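Local coordinates for extracellular protein 11-1 (Passalora fulva, PDB 6ZUS) that binds zinc and probably acts as a secreted avirulence effector that plant resistance proteins can recognise during fungal infection, at residues C6-L11 / Q79-R84. Sequence-based numbering, arbitrary orientation.
Sequences CKAVAL and QATAWR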
loop_
_atom_site.group_PDB
_atom_site.type_symbol
_atom_site.label_atom_id
_atom_site.label_comp_id
_atom_site.label_asym_id
_atom_site.label_seq_id
_atom_site.Cartn_x
_atom_site.Cartn_y
_atom_site.Cartn_z
ATOM N N CYS A 6 1.453 11.203 15.914
ATOM C CA CYS A 6 1.465 10.667 14.534
ATOM C C CYS A 6 1.778 9.160 14.617
ATOM O O CYS A 6 2.220 8.678 15.704
ATOM C CB CYS A 6 2.400 11.447 13.610
ATOM S SG CYS A 6 1.574 12.849 12.786
ATOM N N LYS A 7 1.570 8.439 13.511
ATOM C CA LYS A 7 1.890 6.994 13.351
ATOM C C LYS A 7 2.726 6.810 12.079
ATOM O O LYS A 7 2.714 7.720 11.190
ATOM C CB LYS A 7 0.598 6.173 13.296
ATOM C CG LYS A 7 -0.368 6.631 12.218
ATOM C CD LYS A 7 -1.589 5.798 12.064
ATOM C CE LYS A 7 -2.497 6.286 10.963
ATOM N NZ LYS A 7 -3.503 7.242 11.472
ATOM N N ALA A 8 3.477 5.706 12.009
ATOM C CA ALA A 8 4.104 5.227 10.775
ATOM C C ALA A 8 3.185 4.133 10.226
ATOM O O ALA A 8 2.637 3.353 11.032
ATOM C CB ALA A 8 5.489 4.736 11.019
ATOM N N VAL A 9 2.982 4.146 8.899
ATOM C CA VAL A 9 2.029 3.236 8.201
ATOM C C VAL A 9 2.825 2.451 7.145
ATOM O O VAL A 9 3.462 3.084 6.273
ATOM C CB VAL A 9 0.825 3.977 7.587
ATOM C CG1 VAL A 9 -0.105 2.981 6.904
ATOM C CG2 VAL A 9 0.053 4.791 8.623
ATOM N N ALA A 10 2.833 1.110 7.264
ATOM C CA ALA A 10 3.367 0.156 6.273
ATOM C C ALA A 10 2.302 0.017 5.173
ATOM O O ALA A 10 1.224 -0.465 5.476
ATOM C CB ALA A 10 3.683 -1.171 6.906
ATOM N N LEU A 11 2.611 0.460 3.965
ATOM C CA LEU A 11 1.672 0.489 2.791
ATOM C C LEU A 11 2.147 -0.520 1.752
ATOM O O LEU A 11 3.391 -0.690 1.545
ATOM C CB LEU A 11 1.650 1.888 2.180
ATOM C CG LEU A 11 1.133 3.007 3.089
ATOM C CD1 LEU A 11 1.586 4.344 2.582
ATOM C CD2 LEU A 11 -0.370 2.971 3.193
ATOM N N GLN A 79 5.953 -2.013 -1.767
ATOM C CA GLN A 79 5.679 -1.609 -0.378
ATOM C C GLN A 79 6.659 -0.507 0.028
ATOM O O GLN A 79 7.783 -0.448 -0.476
ATOM C CB GLN A 79 5.682 -2.805 0.554
ATOM C CG GLN A 79 7.037 -3.460 0.646
ATOM C CD GLN A 79 6.905 -4.852 1.215
ATOM O OE1 GLN A 79 6.543 -5.810 0.507
ATOM N NE2 GLN A 79 7.204 -4.943 2.503
ATOM N N ALA A 80 6.185 0.361 0.898
ATOM C CA ALA A 80 6.970 1.439 1.508
ATOM C C ALA A 80 6.250 1.869 2.787
ATOM O O ALA A 80 5.030 1.584 2.969
ATOM C CB ALA A 80 7.146 2.567 0.510
ATOM N N THR A 81 6.986 2.569 3.643
ATOM C CA THR A 81 6.463 3.087 4.923
ATOM C C THR A 81 6.233 4.585 4.775
ATOM O O THR A 81 7.158 5.295 4.325
ATOM C CB THR A 81 7.424 2.798 6.075
ATOM O OG1 THR A 81 7.493 1.365 6.181
ATOM C CG2 THR A 81 6.945 3.437 7.360
ATOM N N ALA A 82 5.028 5.026 5.097
ATOM C CA ALA A 82 4.752 6.455 5.359
ATOM C C ALA A 82 5.260 6.737 6.782
ATOM O O ALA A 82 4.670 6.259 7.739
ATOM C CB ALA A 82 3.272 6.769 5.176
ATOM N N TRP A 83 6.348 7.494 6.893
ATOM C CA TRP A 83 7.030 7.706 8.198
ATOM C C TRP A 83 6.132 8.395 9.230
ATOM O O TRP A 83 6.180 7.984 10.441
ATOM C CB TRP A 83 8.327 8.472 7.983
ATOM C CG TRP A 83 9.364 7.689 7.254
ATOM C CD1 TRP A 83 10.020 8.069 6.134
ATOM C CD2 TRP A 83 9.935 6.441 7.679
ATOM N NE1 TRP A 83 10.948 7.118 5.810
ATOM C CE2 TRP A 83 10.918 6.112 6.733
ATOM C CE3 TRP A 83 9.716 5.588 8.780
ATOM C CZ2 TRP A 83 11.664 4.937 6.825
ATOM C CZ3 TRP A 83 10.445 4.421 8.869
ATOM C CH2 TRP A 83 11.414 4.117 7.903
ATOM N N ARG A 84 5.328 9.371 8.805
ATOM C CA ARG A 84 4.573 10.227 9.764
ATOM C C ARG A 84 3.198 10.566 9.187
ATOM O O ARG A 84 3.133 11.260 8.147
ATOM C CB ARG A 84 5.375 11.497 10.063
ATOM C CG ARG A 84 6.778 11.256 10.580
ATOM C CD ARG A 84 7.461 12.574 10.782
ATOM N NE ARG A 84 8.884 12.345 10.950
ATOM C CZ ARG A 84 9.451 11.832 12.034
ATOM N NH1 ARG A 84 8.728 11.517 13.102
ATOM N NH2 ARG A 84 10.771 11.686 12.048
#
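Val9 and Ala82 form a hydrogen-bonded pair where strands 6-20 and 71-86 run antiparallel as neighbours in the four-stranded sheet of this fungal effector. Val9 N gives a nearly straight bond to Ala82 O (2.9 Å, 165° at the hydrogen), approaching in the carbonyl plane; the return bond, Ala82 N to Val9 O, is more bent at 144°. Two residues on, Leu11 and Ala80 exchange a second such couple of bonds. Val9, Leu11 and Ala82 direct their side chains to the sheet face covered by helix 101-109. There Leu11 holds CG anti to its carbonyl carbon (chi1 -63°), and its CD1 meets Ala82 CB at 3.9 Å; Val9 CB packs beside the same methyl at 4.4 Å. Leu11 also touches Thr105 and Leu109 of the helix, and Ala82 touches Tyr104. On the other face Ala10 and Thr81 make a non-hydrogen-bonded pair. With CG2 anti to the backbone N, Thr81 brings this methyl to 4.1 Å from Ala8 CB across the strands. The same CG2 sits over one face of the Trp83 ring, displaced toward its rim. The chain turns a corner at Trp83, and pairing resumes between Lys7 and Val85. Arg84 NE makes a salt bridge to Asp51 OD2, and NH1 a hydrogen bond to the carbonyl oxygen of the zinc ligand His139, while at the corner Ala8 CB lies 3.4 Å from Trp83 O.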